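Beta-N-acetylhexosaminidase (Streptomyces plicatus, PDB 1JAK) hydrolyses terminal beta-linked N-acetylhexosamine residues from glycans, as a family 20 glycoside hydrolase working by substrate-assisted catalysis on an alpha/beta barrel. Local coordinates at residues 178-183 and 237-242; 335-340 and 351-356; 422-427 and 483-488. All coordinates share one frame; numbering follows the deposited sequence.

Contact 1. Residues 178-183 and 237-242; sequences RYIDRV and VRYAAS
Tyr239 reaches from helix 230-242 to helix 173-184 and joins the two through one hydrogen bond and a strip of apolar contact. The polar link runs from the phenol OH of Tyr239 to OD2 of Asp181, 2.7 Å away, and uses the syn lone pair of that oxygen. The two side chains cross at about a right angle, carboxylate and ring planes 62° apart, with OD2 in the ring plane at its edge. Asp181 suits this place because its other oxygen, OD1, forms a salt bridge with Arg243, just beyond residues 237-242.

The apolar contact belongs to Ile180. Its CG2 comes obliquely to the ring, 3.9 Å from CD2 of Tyr239, while its CD1 lies at the ring edge, in plane, and touches CB of Ala240, also at 3.9 Å. Tyr239 has CG anti to the backbone N (chi1 -168°), which carries the ring alongside the isoleucine and its OH on to the carboxylate. The small methyl of Ala240 leaves room for the isoleucine tip and rests on Val247 of strand 246-250.

The axes of 178-183 and 237-242 approach to 10.2 Å and run nearly parallel, at 18°, as successive outer helices of a (beta/alpha)8 barrel do.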
# COMPACT_ATOMS: atom_id res chain seq x y z
N ARG A 178 -4.03 -2.01 11.46
CA ARG A 178 -5.37 -2.14 10.91
C ARG A 178 -5.35 -1.81 9.42
O ARG A 178 -5.94 -2.53 8.61
CB ARG A 178 -6.34 -1.21 11.65
CG ARG A 178 -7.69 -1.03 10.96
CD ARG A 178 -8.68 -0.31 11.86
NE ARG A 178 -9.77 0.32 11.11
CZ ARG A 178 -10.89 0.77 11.66
NH1 ARG A 178 -11.08 0.67 12.97
NH2 ARG A 178 -11.82 1.35 10.90
N TYR A 179 -4.67 -0.73 9.04
CA TYR A 179 -4.62 -0.36 7.63
C TYR A 179 -3.83 -1.41 6.84
O TYR A 179 -4.16 -1.72 5.69
CB TYR A 179 -3.99 1.02 7.44
CG TYR A 179 -4.32 1.62 6.09
CD1 TYR A 179 -5.63 1.99 5.78
CD2 TYR A 179 -3.35 1.76 5.10
CE1 TYR A 179 -5.97 2.48 4.52
CE2 TYR A 179 -3.67 2.25 3.83
CZ TYR A 179 -4.99 2.61 3.55
OH TYR A 179 -5.32 3.08 2.30
N ILE A 180 -2.80 -1.96 7.46
CA ILE A 180 -2.00 -3.00 6.83
C ILE A 180 -2.92 -4.18 6.48
O ILE A 180 -2.85 -4.73 5.39
CB ILE A 180 -0.86 -3.48 7.77
CG1 ILE A 180 0.29 -2.47 7.71
CG2 ILE A 180 -0.39 -4.89 7.38
CD1 ILE A 180 1.36 -2.68 8.77
N ASP A 181 -3.79 -4.55 7.42
CA ASP A 181 -4.69 -5.66 7.15
C ASP A 181 -5.68 -5.32 6.04
O ASP A 181 -6.06 -6.21 5.27
CB ASP A 181 -5.41 -6.07 8.44
CG ASP A 181 -4.46 -6.67 9.46
OD1 ASP A 181 -3.48 -7.31 9.04
OD2 ASP A 181 -4.70 -6.51 10.67
N ARG A 182 -6.07 -4.06 5.92
CA ARG A 182 -6.98 -3.65 4.86
C ARG A 182 -6.33 -3.88 3.50
O ARG A 182 -6.95 -4.43 2.59
CB ARG A 182 -7.34 -2.16 4.97
CG ARG A 182 -8.10 -1.75 6.23
CD ARG A 182 -9.48 -2.39 6.31
NE ARG A 182 -10.33 -1.69 7.27
CZ ARG A 182 -10.88 -2.26 8.35
NH1 ARG A 182 -10.68 -3.54 8.61
NH2 ARG A 182 -11.65 -1.53 9.15
N VAL A 183 -5.07 -3.45 3.36
CA VAL A 183 -4.39 -3.58 2.08
C VAL A 183 -3.94 -5.00 1.74
O VAL A 183 -3.89 -5.37 0.57
CB VAL A 183 -3.17 -2.62 1.99
CG1 VAL A 183 -3.59 -1.21 2.36
CG2 VAL A 183 -2.04 -3.10 2.88
N VAL A 237 7.19 -2.68 11.00
CA VAL A 237 7.89 -3.37 9.93
C VAL A 237 7.71 -4.88 10.06
O VAL A 237 7.51 -5.58 9.06
CB VAL A 237 9.40 -3.03 9.94
CG1 VAL A 237 10.14 -3.89 8.94
CG2 VAL A 237 9.60 -1.56 9.60
N ARG A 238 7.78 -5.39 11.28
CA ARG A 238 7.62 -6.83 11.51
C ARG A 238 6.22 -7.28 11.13
O ARG A 238 6.04 -8.30 10.46
CB ARG A 238 7.88 -7.18 12.97
CG ARG A 238 7.82 -8.68 13.26
CD ARG A 238 7.57 -8.95 14.74
NE ARG A 238 6.24 -8.49 15.14
CZ ARG A 238 5.10 -9.06 14.75
NH1 ARG A 238 5.12 -10.12 13.95
NH2 ARG A 238 3.94 -8.57 15.15
N TYR A 239 5.21 -6.52 11.57
CA TYR A 239 3.83 -6.86 11.29
C TYR A 239 3.59 -6.81 9.78
O TYR A 239 2.95 -7.69 9.21
CB TYR A 239 2.88 -5.88 11.99
CG TYR A 239 1.43 -6.32 11.99
CD1 TYR A 239 0.98 -7.29 12.87
CD2 TYR A 239 0.52 -5.76 11.08
CE1 TYR A 239 -0.36 -7.70 12.87
CE2 TYR A 239 -0.81 -6.17 11.07
CZ TYR A 239 -1.24 -7.14 11.97
OH TYR A 239 -2.56 -7.54 11.97
N ALA A 240 4.10 -5.76 9.14
CA ALA A 240 3.95 -5.62 7.69
C ALA A 240 4.61 -6.80 6.99
O ALA A 240 4.06 -7.35 6.04
CB ALA A 240 4.59 -4.31 7.22
N ALA A 241 5.78 -7.19 7.47
CA ALA A 241 6.50 -8.32 6.89
C ALA A 241 5.69 -9.61 6.98
O ALA A 241 5.70 -10.42 6.06
CB ALA A 241 7.86 -8.49 7.57
N SER A 242 4.98 -9.79 8.10
CA SER A 242 4.17 -11.00 8.28
C SER A 242 2.98 -10.98 7.33
O SER A 242 2.33 -12.00 7.10
CB SER A 242 3.70 -11.12 9.74
OG SER A 242 2.77 -10.10 10.07

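Contact 2. Residues 335-340 and 351-356; sequences RVQPIV and HQLAGA
Gln337 extends from helix 326-342 towards Leu353 in the 3-10 segment within 351-356. From CB, its chi1 of -70° sets CG anti to the carbonyl carbon, and chi2 of -173° keeps the chain extended and sets the amide beside the loop. At the end of the chain, CD lies 3.8 Å from CD1 of Leu353. The oxygen OE1 comes within 3.9 Å of CD2 of Leu353, and both leucine methyls lie against one face of the amide; OE1 accepts a hydrogen bond from N of Val359. The nitrogen NE2 is also 3.8 Å from CD1 of Leu353; it donates to the carbonyl of Glu357 and is 3.4 Å from O of Ala356.

Glutamine suits this buried spot because its long chain can carry a donor and an acceptor to the backbone of the loop, and leucine supplies an apolar surface under the amide. Leu353 and Ala356 also touch Met333, one turn earlier on helix 326-342. The contact thus ties this outer helix to the loop joining barrel strands 346-350 and 363-366, while elsewhere on its surface the helix packs Val336 and Ile339 on helix 292-307.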
# COMPACT_ATOMS: atom_id res chain seq x y z
N ARG A 335 23.50 16.21 -4.12
CA ARG A 335 24.25 15.97 -2.89
C ARG A 335 23.66 14.89 -1.97
O ARG A 335 24.40 14.12 -1.36
CB ARG A 335 24.36 17.27 -2.10
CG ARG A 335 25.11 18.38 -2.84
CD ARG A 335 24.87 19.73 -2.20
NE ARG A 335 25.57 20.80 -2.91
CZ ARG A 335 25.35 22.09 -2.73
NH1 ARG A 335 24.43 22.50 -1.86
NH2 ARG A 335 26.04 22.99 -3.42
N VAL A 336 22.33 14.83 -1.89
CA VAL A 336 21.70 13.86 -0.99
C VAL A 336 21.41 12.46 -1.52
O VAL A 336 21.43 11.50 -0.75
CB VAL A 336 20.38 14.43 -0.41
CG1 VAL A 336 20.67 15.70 0.38
CG2 VAL A 336 19.40 14.71 -1.53
N GLN A 337 21.15 12.31 -2.82
CA GLN A 337 20.86 10.98 -3.34
C GLN A 337 21.94 9.96 -2.98
O GLN A 337 21.62 8.84 -2.57
CB GLN A 337 20.68 11.00 -4.86
CG GLN A 337 19.41 11.70 -5.33
CD GLN A 337 19.20 11.56 -6.82
OE1 GLN A 337 18.73 10.53 -7.30
NE2 GLN A 337 19.56 12.60 -7.57
N PRO A 338 23.22 10.32 -3.12
CA PRO A 338 24.30 9.38 -2.78
C PRO A 338 24.27 8.88 -1.34
O PRO A 338 24.77 7.80 -1.04
CB PRO A 338 25.56 10.19 -3.08
CG PRO A 338 25.13 11.08 -4.20
CD PRO A 338 23.77 11.55 -3.73
N ILE A 339 23.68 9.67 -0.44
CA ILE A 339 23.60 9.29 0.96
C ILE A 339 22.78 8.02 1.15
O ILE A 339 23.07 7.22 2.04
CB ILE A 339 22.99 10.44 1.81
CG1 ILE A 339 23.87 11.69 1.70
CG2 ILE A 339 22.86 10.01 3.27
CD1 ILE A 339 23.35 12.89 2.48
N VAL A 340 21.76 7.84 0.32
CA VAL A 340 20.91 6.66 0.40
C VAL A 340 21.73 5.41 0.08
O VAL A 340 21.67 4.41 0.79
CB VAL A 340 19.72 6.76 -0.58
CG1 VAL A 340 18.83 5.53 -0.47
CG2 VAL A 340 18.91 8.02 -0.27
N HIS A 351 8.17 12.20 -8.66
CA HIS A 351 8.72 12.47 -9.99
C HIS A 351 9.44 13.80 -10.20
O HIS A 351 10.07 13.98 -11.24
CB HIS A 351 7.67 12.25 -11.09
CG HIS A 351 6.64 13.33 -11.19
ND1 HIS A 351 5.45 13.29 -10.49
CD2 HIS A 351 6.60 14.46 -11.93
CE1 HIS A 351 4.72 14.35 -10.80
NE2 HIS A 351 5.40 15.08 -11.67
N GLN A 352 9.35 14.72 -9.25
CA GLN A 352 10.08 15.98 -9.38
C GLN A 352 11.58 15.65 -9.43
O GLN A 352 12.38 16.44 -9.94
CB GLN A 352 9.80 16.90 -8.19
CG GLN A 352 8.47 17.64 -8.25
CD GLN A 352 7.28 16.71 -8.23
OE1 GLN A 352 7.24 15.76 -7.45
NE2 GLN A 352 6.31 16.98 -9.09
N LEU A 353 11.95 14.50 -8.89
CA LEU A 353 13.35 14.07 -8.88
C LEU A 353 13.86 13.84 -10.31
O LEU A 353 15.07 13.92 -10.56
CB LEU A 353 13.52 12.79 -8.06
CG LEU A 353 14.94 12.23 -7.90
CD1 LEU A 353 15.83 13.25 -7.22
CD2 LEU A 353 14.90 10.94 -7.09
N ALA A 354 12.94 13.58 -11.23
CA ALA A 354 13.31 13.34 -12.63
C ALA A 354 13.94 14.59 -13.23
O ALA A 354 14.62 14.53 -14.26
CB ALA A 354 12.08 12.93 -13.44
N GLY A 355 13.70 15.73 -12.59
CA GLY A 355 14.27 16.98 -13.06
C GLY A 355 15.56 17.31 -12.33
O GLY A 355 16.11 18.40 -12.51
N ALA A 356 16.04 16.38 -11.51
CA ALA A 356 17.26 16.60 -10.74
C ALA A 356 18.25 15.44 -10.85
O ALA A 356 18.87 15.04 -9.87
CB ALA A 356 16.92 16.85 -9.28

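Contact 3. Residues 422-427 and 483-488; sequences RSYDWD and DTYKVR
The rings of Tyr424 and Tyr485 lie face on face in an offset stack, with centroids 3.9 Å apart and planes only 8° from parallel. Over the centre of the Tyr424 ring sits CD2 of Tyr485; over the centre of the Tyr485 ring, in turn, sits CE1 of Tyr424. At the edge of the Tyr485 ring, in its plane, is NH2 of Arg488, from the next turn of the same helix. This parallel-displaced pair joins helix 420-424, in the region between barrel strands 389-392 and 440-447, to helix 482-490, which follows the last strand of the (beta/alpha)8 barrel in sequence.

The slip brings the phenol end of Tyr424 over the root of the other ring: CZ of Tyr424 is 3.4 Å from CG of Tyr485, and its OH lies 3.4 Å from CB of Tyr485. Both tyrosines hold CG anti to the backbone N (chi1 173° and 172°), and both CB atoms point across the contact, which lets two flat groups bridge backbones whose CA atoms, of Tyr424 and Tyr485, are 9.0 Å apart. Tyrosine suits position 424 because its ring can be buried while its hydroxyl hydrogen-bonds to OE2 of Glu471 on helix 465-474. The other oxygen of that carboxylate takes NH1 of Arg488 in a salt bridge, so one acid draws both segments together and probably helps to balance the buried positive charge. At 485 an aromatic ring supplies the second flat face while packing on Pro467 and Glu471.

Beyond the stack, helix 420-424 gives way to an inverse gamma turn centred on Asp425, in which N of Trp426 bonds to O of Tyr424. The turn is followed by the indole itself, whose NE1 donates to O of Ser423 over 2.8 Å, approaching from above the carbonyl plane.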
# COMPACT_ATOMS: atom_id res chain seq x y z
N ARG A 422 -13.07 6.13 -12.87
CA ARG A 422 -11.87 6.86 -13.26
C ARG A 422 -10.62 6.29 -12.59
O ARG A 422 -9.56 6.18 -13.21
CB ARG A 422 -11.99 8.35 -12.90
CG ARG A 422 -10.79 9.17 -13.37
CD ARG A 422 -10.89 10.63 -12.97
NE ARG A 422 -9.79 11.42 -13.53
CZ ARG A 422 -9.69 11.76 -14.81
NH1 ARG A 422 -10.62 11.38 -15.68
NH2 ARG A 422 -8.65 12.47 -15.23
N SER A 423 -10.74 5.92 -11.32
CA SER A 423 -9.61 5.38 -10.58
C SER A 423 -9.11 4.05 -11.14
O SER A 423 -7.92 3.75 -11.10
CB SER A 423 -10.00 5.20 -9.11
OG SER A 423 -8.89 4.76 -8.34
N TYR A 424 -10.03 3.26 -11.70
CA TYR A 424 -9.72 1.94 -12.24
C TYR A 424 -9.47 1.85 -13.74
O TYR A 424 -8.61 1.09 -14.19
CB TYR A 424 -10.88 0.99 -11.90
CG TYR A 424 -10.80 -0.39 -12.55
CD1 TYR A 424 -10.03 -1.40 -11.98
CD2 TYR A 424 -11.48 -0.67 -13.73
CE1 TYR A 424 -9.94 -2.66 -12.56
CE2 TYR A 424 -11.40 -1.93 -14.33
CZ TYR A 424 -10.63 -2.92 -13.74
OH TYR A 424 -10.56 -4.18 -14.31
N ASP A 425 -10.22 2.63 -14.50
CA ASP A 425 -10.17 2.58 -15.96
C ASP A 425 -8.97 3.13 -16.73
O ASP A 425 -9.11 4.08 -17.51
CB ASP A 425 -11.46 3.19 -16.50
CG ASP A 425 -11.97 2.48 -17.74
OD1 ASP A 425 -11.39 1.44 -18.11
OD2 ASP A 425 -12.96 2.96 -18.32
N TRP A 426 -7.81 2.52 -16.53
CA TRP A 426 -6.60 2.91 -17.26
C TRP A 426 -5.60 1.76 -17.28
O TRP A 426 -5.76 0.78 -16.56
CB TRP A 426 -5.97 4.19 -16.68
CG TRP A 426 -5.64 4.17 -15.21
CD1 TRP A 426 -6.52 4.19 -14.17
CD2 TRP A 426 -4.33 4.15 -14.64
NE1 TRP A 426 -5.83 4.19 -12.98
CE2 TRP A 426 -4.49 4.16 -13.23
CE3 TRP A 426 -3.03 4.12 -15.17
CZ2 TRP A 426 -3.40 4.15 -12.35
CZ3 TRP A 426 -1.95 4.11 -14.29
CH2 TRP A 426 -2.14 4.12 -12.89
N ASP A 427 -4.58 1.88 -18.12
CA ASP A 427 -3.56 0.85 -18.28
C ASP A 427 -2.17 1.41 -17.97
O ASP A 427 -1.67 2.28 -18.70
CB ASP A 427 -3.61 0.32 -19.72
CG ASP A 427 -2.59 -0.78 -19.99
OD1 ASP A 427 -1.81 -1.14 -19.09
OD2 ASP A 427 -2.58 -1.29 -21.13
N ASP A 483 -16.90 -2.76 -17.04
CA ASP A 483 -18.22 -3.38 -16.94
C ASP A 483 -18.24 -4.70 -16.17
O ASP A 483 -19.20 -4.98 -15.46
CB ASP A 483 -18.83 -3.58 -18.33
CG ASP A 483 -19.25 -2.27 -18.97
OD1 ASP A 483 -19.55 -1.31 -18.23
OD2 ASP A 483 -19.29 -2.21 -20.22
N THR A 484 -17.19 -5.50 -16.31
CA THR A 484 -17.14 -6.77 -15.59
C THR A 484 -16.48 -6.60 -14.23
O THR A 484 -16.82 -7.30 -13.28
CB THR A 484 -16.41 -7.86 -16.41
OG1 THR A 484 -15.12 -7.40 -16.81
CG2 THR A 484 -17.23 -8.23 -17.65
N TYR A 485 -15.54 -5.66 -14.13
CA TYR A 485 -14.87 -5.41 -12.86
C TYR A 485 -15.87 -4.88 -11.82
O TYR A 485 -15.84 -5.29 -10.66
CB TYR A 485 -13.75 -4.38 -13.02
CG TYR A 485 -13.16 -3.95 -11.69
CD1 TYR A 485 -12.35 -4.81 -10.94
CD2 TYR A 485 -13.46 -2.70 -11.14
CE1 TYR A 485 -11.87 -4.45 -9.69
CE2 TYR A 485 -12.98 -2.32 -9.88
CZ TYR A 485 -12.19 -3.20 -9.16
OH TYR A 485 -11.73 -2.86 -7.91
N LYS A 486 -16.74 -3.97 -12.24
CA LYS A 486 -17.71 -3.39 -11.31
C LYS A 486 -18.60 -4.44 -10.66
O LYS A 486 -19.11 -4.22 -9.56
CB LYS A 486 -18.56 -2.32 -12.00
CG LYS A 486 -19.56 -2.83 -13.02
CD LYS A 486 -20.28 -1.65 -13.67
CE LYS A 486 -21.32 -2.12 -14.67
NZ LYS A 486 -22.02 -0.96 -15.31
N VAL A 487 -18.79 -5.57 -11.33
CA VAL A 487 -19.61 -6.64 -10.77
C VAL A 487 -18.82 -7.34 -9.66
O VAL A 487 -19.39 -7.70 -8.63
CB VAL A 487 -20.00 -7.68 -11.84
CG1 VAL A 487 -20.74 -8.84 -11.19
CG2 VAL A 487 -20.88 -7.03 -12.90
N ARG A 488 -17.52 -7.51 -9.88
CA ARG A 488 -16.67 -8.14 -8.88
C ARG A 488 -16.50 -7.20 -7.69
O ARG A 488 -16.39 -7.64 -6.55
CB ARG A 488 -15.31 -8.50 -9.49
CG ARG A 488 -15.40 -9.67 -10.48
CD ARG A 488 -14.03 -10.14 -10.97
NE ARG A 488 -13.46 -9.27 -11.99
CZ ARG A 488 -12.38 -8.51 -11.82
NH1 ARG A 488 -11.75 -8.50 -10.65
NH2 ARG A 488 -11.92 -7.77 -12.82

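The three contacts follow one another along the chain and none touches another. Contact 1 and contact 2 belong to the same catalytic barrel, with their centres 29 Å apart. Contact 3 is 26 Å from contact 1 and 35 Å from contact 2, centre to centre, but its nearest atoms come to about 11 Å and 12 Å of them; residues 422-427 fall between pocket residues Trp414 and Trp448 in sequence, and 483-488 come after the last barrel strand. Contact 2 stands just behind the pocket, in the second shell: the side chain of Leu353 lies about 11 Å from the bound GalNAc-isofagomine, residues 351-356 begin directly after pocket residue Trp350, and Gln352 hydrogen-bonds to Trp367, another residue of the pocket.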